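PDB 7CXT: GDP-L-fucose synthase from Campylobacter jejuni subsp. jejuni serotype O:2, which acts as an NADPH-dependent C4 reductase of the nucleotide sugar GDP-6-OMe-4-keto-L-xylo-heptose. Local coordinates for residues T5-Y10 and P59-L64; G16-A21 and N166-T171. All coordinates share one frame; numbering follows the deposited sequence.

In the fold
Both contacts belong to the cofactor-binding half of the enzyme and are joined by a short piece of chain: strand 9-12, whose start lies in contact 1, leads through the glycine-rich turn into helix 17-28, whose first turn forms contact 2. The centres of the two contacts are about 19 Å apart and their nearest atoms about 7 Å, with no direct touch. Contact 1 pairs two neighbouring strands of the parallel sheet and stands back from the cofactor, the side chain of Y10 being about 7 Å from NADPH. Contact 2 holds the cofactor itself, residues 16-21 at the diphosphate and residues 166-171 at the nicotinamide carboxamide.

Contact 1. Residues T5-Y10 and P59-L64; sequences TNSKIY and PEYVFL
I9 and Y10 run parallel to Y61 and V62, paired at CA-CA distances of 4.9 Å, with Y10 N donating to Y61 O and Y10 O accepting from F63 N. Just before this pairing K8 O takes two donors: Y61 N, in the carbonyl plane, and E60 N, tilted 28° from it. The E60 side chain turns back along the other segment, and its OE2 receives K8 N at 3.0 Å in a nearly straight bond that arrives from above the carboxylate plane. A water joins E60 OE1 to S7 OG, a hydroxyl that also bonds to Q4. These are neighbouring strands of the Rossmann-type parallel sheet, with strand 34-35 on the outer side of 9-12 and strand 103-109 next to 61-64. On the face carrying I9, the two branches of that side chain divide the work. CG1 sits beside the backbone N (chi1 -44°), and a further turn about the CB-CG1 bond (chi2 -78°) brings CD1 of I9 to 3.5 Å from Y61 CB, while CG2 meets the F63 ring in its plane, at the edge, 3.7 Å from CD2. S7 OG lies 3.4 Å from Y61 CE1, and helix 245-258 covers Y61 and F63. On the other face Y10 and V62 lie side by side, Y10 CD2 4.1 Å from V62 CG1, and Y10 CB rests on P59 CB at 3.7 Å. There the Y10 ring also meets that of F53, and V62 packs on helix 78-98.

Contact 2. Residues G16-A21 and N166-T171; sequences GTAGTA and NNLYGT. With NDP (NADPH dihydro-nicotinamide-adenine-dinucleotide phosphate), chain C.
A18 N donates to the nicotinamide-side phosphate oxygen O2N of NADPH over 2.7 Å, and the same nitrogen has L168 CD1 beside it at 3.6 Å. One residue earlier T17 N reaches O2A of the other phosphate at 3.2 Å, so two successive amides of the first helical turn each hold one phosphate. The positive end of the helix dipole would be expected to favour the charge gathered there. G16 CA comes to 3.1 Å from the ester oxygen O5B, a close fit at a position without a side chain. Behind it, G16 O is gripped by both T20 N and T20 OG1, which come from opposite faces of its plane and tie down the start of the helix. From the other segment, L168 N donates to the carboxamide oxygen O7N at 2.9 Å, and L168 CB packs 3.2 Å from the amide nitrogen N7N. The leucine then passes T17 in the opposite direction: CD1 lies 3.5 Å from T17 CG2 and 3.9 Å from A18 CB. T17 presents this methyl because its OG1 sits beside the backbone N (chi1 -58°), leaving CG2 trans to that nitrogen; OG1 makes a weak hydrogen bond to N174. Helix 245-258 closes over A18 and L168 through L248. Diphosphate bound by the amides of a GxxGxxG turn that follows the first strand, here G13, G16 and G19, is the signature of the Rossmann fold in extended short-chain dehydrogenases/reductases.

Contact 1. Residues T5-Y10 and P59-L64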
# COMPACT_ATOMS: atom_id res chain seq x y z
N THR A 5 31.73 7.87 -11.53
CA THR A 5 31.68 9.33 -11.46
C THR A 5 30.84 9.91 -12.61
O THR A 5 30.19 10.95 -12.43
CB THR A 5 33.10 9.92 -11.44
OG1 THR A 5 33.86 9.40 -12.52
CG2 THR A 5 33.81 9.58 -10.13
N ASN A 6 30.78 9.23 -13.75
CA ASN A 6 29.95 9.63 -14.88
C ASN A 6 28.52 9.06 -14.84
O ASN A 6 27.75 9.33 -15.77
CB ASN A 6 30.62 9.22 -16.19
CG ASN A 6 31.09 7.77 -16.19
OD1 ASN A 6 31.81 7.34 -15.29
ND2 ASN A 6 30.69 7.02 -17.21
N SER A 7 28.16 8.26 -13.83
CA SER A 7 26.82 7.70 -13.78
C SER A 7 25.78 8.81 -13.73
O SER A 7 25.95 9.81 -13.03
CB SER A 7 26.65 6.80 -12.54
OG SER A 7 27.31 5.55 -12.71
N LYS A 8 24.70 8.64 -14.50
CA LYS A 8 23.59 9.58 -14.48
C LYS A 8 22.69 9.28 -13.28
O LYS A 8 22.17 8.17 -13.16
CB LYS A 8 22.80 9.50 -15.78
CG LYS A 8 21.91 10.71 -16.03
CD LYS A 8 21.19 10.58 -17.38
CE LYS A 8 20.77 11.92 -17.92
NZ LYS A 8 19.92 11.81 -19.15
N ILE A 9 22.49 10.29 -12.43
CA ILE A 9 21.75 10.14 -11.18
C ILE A 9 20.56 11.07 -11.18
O ILE A 9 20.71 12.28 -11.36
CB ILE A 9 22.62 10.45 -9.94
CG1 ILE A 9 24.01 9.82 -10.05
CG2 ILE A 9 21.87 10.06 -8.66
CD1 ILE A 9 24.05 8.39 -9.74
N TYR A 10 19.38 10.51 -10.90
CA TYR A 10 18.17 11.27 -10.64
C TYR A 10 17.88 11.27 -9.14
O TYR A 10 17.72 10.21 -8.54
CB TYR A 10 17.00 10.66 -11.42
CG TYR A 10 15.63 11.21 -11.09
CD1 TYR A 10 15.41 12.57 -10.95
CD2 TYR A 10 14.53 10.34 -10.94
CE1 TYR A 10 14.12 13.08 -10.67
CE2 TYR A 10 13.27 10.82 -10.65
CZ TYR A 10 13.06 12.20 -10.51
OH TYR A 10 11.80 12.67 -10.20
N PRO A 59 17.76 7.67 -16.30
CA PRO A 59 18.74 7.70 -15.21
C PRO A 59 19.23 6.29 -14.90
O PRO A 59 18.46 5.33 -14.99
CB PRO A 59 17.96 8.30 -14.04
CG PRO A 59 16.53 7.92 -14.32
CD PRO A 59 16.39 7.92 -15.82
N GLU A 60 20.51 6.16 -14.53
CA GLU A 60 21.03 4.86 -14.09
C GLU A 60 20.81 4.59 -12.61
O GLU A 60 20.72 3.43 -12.19
CB GLU A 60 22.52 4.73 -14.40
CG GLU A 60 22.86 4.82 -15.88
CD GLU A 60 24.33 5.01 -16.12
OE1 GLU A 60 25.07 4.01 -16.13
OE2 GLU A 60 24.76 6.18 -16.26
N TYR A 61 20.73 5.65 -11.80
CA TYR A 61 20.48 5.51 -10.37
C TYR A 61 19.41 6.52 -9.96
O TYR A 61 19.35 7.62 -10.51
CB TYR A 61 21.78 5.72 -9.55
CG TYR A 61 22.82 4.69 -9.90
CD1 TYR A 61 23.70 4.89 -10.96
CD2 TYR A 61 22.90 3.50 -9.20
CE1 TYR A 61 24.63 3.93 -11.31
CE2 TYR A 61 23.85 2.53 -9.53
CZ TYR A 61 24.71 2.75 -10.57
OH TYR A 61 25.63 1.77 -10.88
N VAL A 62 18.58 6.13 -9.00
CA VAL A 62 17.45 6.94 -8.55
C VAL A 62 17.47 7.02 -7.03
O VAL A 62 17.57 5.99 -6.35
CB VAL A 62 16.11 6.35 -9.06
CG1 VAL A 62 14.92 7.10 -8.45
CG2 VAL A 62 16.07 6.37 -10.60
N PHE A 63 17.40 8.24 -6.49
CA PHE A 63 17.19 8.50 -5.06
C PHE A 63 15.82 9.13 -4.94
O PHE A 63 15.65 10.30 -5.32
CB PHE A 63 18.25 9.44 -4.48
CG PHE A 63 19.61 8.85 -4.33
CD1 PHE A 63 19.95 8.15 -3.17
CD2 PHE A 63 20.57 9.02 -5.31
CE1 PHE A 63 21.22 7.60 -3.03
CE2 PHE A 63 21.84 8.49 -5.17
CZ PHE A 63 22.16 7.79 -4.03
N LEU A 64 14.85 8.40 -4.38
CA LEU A 64 13.44 8.84 -4.36
C LEU A 64 13.13 9.50 -3.02
O LEU A 64 12.70 8.84 -2.08
CB LEU A 64 12.49 7.67 -4.63
CG LEU A 64 10.97 7.87 -4.47
CD1 LEU A 64 10.45 9.08 -5.29
CD2 LEU A 64 10.21 6.62 -4.85
O HOH W 1 27.17 3.91 -14.73

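Contact 2. Residues G16-A21 and N166-T171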
# COMPACT_ATOMS: atom_id res chain seq x y z
N GLY A 16 13.98 19.22 -1.35
CA GLY A 16 13.64 18.96 0.03
C GLY A 16 14.88 18.75 0.89
O GLY A 16 16.01 18.84 0.43
N THR A 17 14.65 18.49 2.18
CA THR A 17 15.77 18.35 3.12
C THR A 17 16.69 17.20 2.73
O THR A 17 17.90 17.39 2.57
CB THR A 17 15.25 18.15 4.54
OG1 THR A 17 14.42 19.28 4.88
CG2 THR A 17 16.42 18.05 5.52
N ALA A 18 16.15 15.99 2.55
CA ALA A 18 17.00 14.87 2.13
C ALA A 18 17.57 15.11 0.74
O ALA A 18 18.74 14.81 0.47
CB ALA A 18 16.22 13.55 2.15
N GLY A 19 16.76 15.69 -0.16
CA GLY A 19 17.20 15.83 -1.54
C GLY A 19 18.35 16.80 -1.68
O GLY A 19 19.29 16.54 -2.42
N THR A 20 18.32 17.90 -0.93
CA THR A 20 19.41 18.87 -0.99
C THR A 20 20.72 18.25 -0.52
O THR A 20 21.77 18.44 -1.14
CB THR A 20 19.08 20.09 -0.14
OG1 THR A 20 17.89 20.72 -0.63
CG2 THR A 20 20.22 21.09 -0.17
N ALA A 21 20.66 17.50 0.59
CA ALA A 21 21.87 16.88 1.12
C ALA A 21 22.39 15.81 0.18
O ALA A 21 23.61 15.65 0.03
CB ALA A 21 21.60 16.33 2.51
N ASN A 166 13.47 7.90 11.11
CA ASN A 166 12.48 8.54 11.98
C ASN A 166 12.39 10.05 11.80
O ASN A 166 11.46 10.53 11.15
CB ASN A 166 12.75 8.18 13.44
CG ASN A 166 12.17 6.83 13.80
OD1 ASN A 166 11.06 6.50 13.38
ND2 ASN A 166 12.93 6.03 14.53
N ASN A 167 13.29 10.83 12.38
CA ASN A 167 13.26 12.29 12.25
C ASN A 167 14.50 12.76 11.51
O ASN A 167 15.62 12.37 11.86
CB ASN A 167 13.19 13.01 13.60
CG ASN A 167 11.93 12.71 14.36
OD1 ASN A 167 11.91 11.86 15.26
ND2 ASN A 167 10.86 13.40 14.01
N LEU A 168 14.30 13.60 10.51
CA LEU A 168 15.38 14.16 9.72
C LEU A 168 15.65 15.60 10.16
O LEU A 168 14.74 16.33 10.54
CB LEU A 168 15.02 14.15 8.23
CG LEU A 168 16.01 13.81 7.11
CD1 LEU A 168 15.66 14.62 5.86
CD2 LEU A 168 17.47 13.96 7.49
N TYR A 169 16.91 15.99 10.09
CA TYR A 169 17.29 17.39 10.17
C TYR A 169 18.56 17.53 9.35
O TYR A 169 19.16 16.54 8.93
CB TYR A 169 17.48 17.87 11.62
CG TYR A 169 18.74 17.35 12.28
CD1 TYR A 169 18.85 16.03 12.68
CD2 TYR A 169 19.81 18.21 12.54
CE1 TYR A 169 19.99 15.56 13.30
CE2 TYR A 169 20.96 17.74 13.16
CZ TYR A 169 21.05 16.42 13.53
OH TYR A 169 22.20 15.97 14.12
N GLY A 170 18.96 18.76 9.09
CA GLY A 170 20.14 18.88 8.25
C GLY A 170 20.66 20.29 8.24
O GLY A 170 20.03 21.21 8.76
N THR A 171 21.81 20.44 7.59
CA THR A 171 22.45 21.74 7.57
C THR A 171 21.56 22.76 6.87
O THR A 171 21.45 23.90 7.33
CB THR A 171 23.83 21.64 6.90
OG1 THR A 171 24.68 20.79 7.67
CG2 THR A 171 24.48 23.01 6.79
PA NDP C . 10.63 17.21 2.17
O1A NDP C . 9.17 17.29 2.42
O2A NDP C . 11.60 18.06 2.95
O5B NDP C . 10.90 17.54 0.58
C5B NDP C . 10.06 16.70 -0.13
C4B NDP C . 10.25 17.07 -1.62
O4B NDP C . 9.31 16.37 -2.43
C3B NDP C . 10.01 18.59 -1.77
O3B NDP C . 11.06 19.17 -2.50
C2B NDP C . 8.71 18.63 -2.61
O2B NDP C . 8.68 19.58 -3.51
C1B NDP C . 8.85 17.28 -3.38
N9A NDP C . 7.56 16.82 -3.86
C8A NDP C . 6.40 16.49 -3.11
N7A NDP C . 5.38 16.11 -3.88
C5A NDP C . 5.90 16.21 -5.21
C6A NDP C . 5.33 15.95 -6.47
N6A NDP C . 4.02 15.52 -6.62
N1A NDP C . 6.05 16.10 -7.60
C2A NDP C . 7.35 16.54 -7.43
N3A NDP C . 8.03 16.83 -6.33
C4A NDP C . 7.25 16.65 -5.20
O3 NDP C . 10.91 15.59 2.33
PN NDP C . 12.18 15.24 3.26
O1N NDP C . 11.86 15.62 4.66
O2N NDP C . 13.55 15.42 2.66
O5D NDP C . 12.07 13.50 3.41
C5D NDP C . 12.46 12.86 2.27
C4D NDP C . 12.21 11.38 2.48
O4D NDP C . 12.55 11.03 3.85
C3D NDP C . 10.67 11.09 2.34
O3D NDP C . 10.50 9.83 1.80
C2D NDP C . 10.19 11.11 3.80
O2D NDP C . 9.06 10.31 4.03
C1D NDP C . 11.41 10.44 4.46
N1N NDP C . 11.40 10.73 5.89
C2N NDP C . 11.68 12.01 6.38
C3N NDP C . 11.38 12.30 7.70
C7N NDP C . 11.66 13.63 8.23
O7N NDP C . 11.59 13.93 9.44
N7N NDP C . 12.00 14.63 7.33
C4N NDP C . 10.76 11.31 8.60
C5N NDP C . 10.76 9.95 8.04
C6N NDP C . 11.07 9.71 6.77
P2B NDP C . 7.96 21.16 -2.97
O1X NDP C . 9.02 21.56 -2.00
O2X NDP C . 7.93 21.88 -4.33
O3X NDP C . 6.66 20.65 -2.42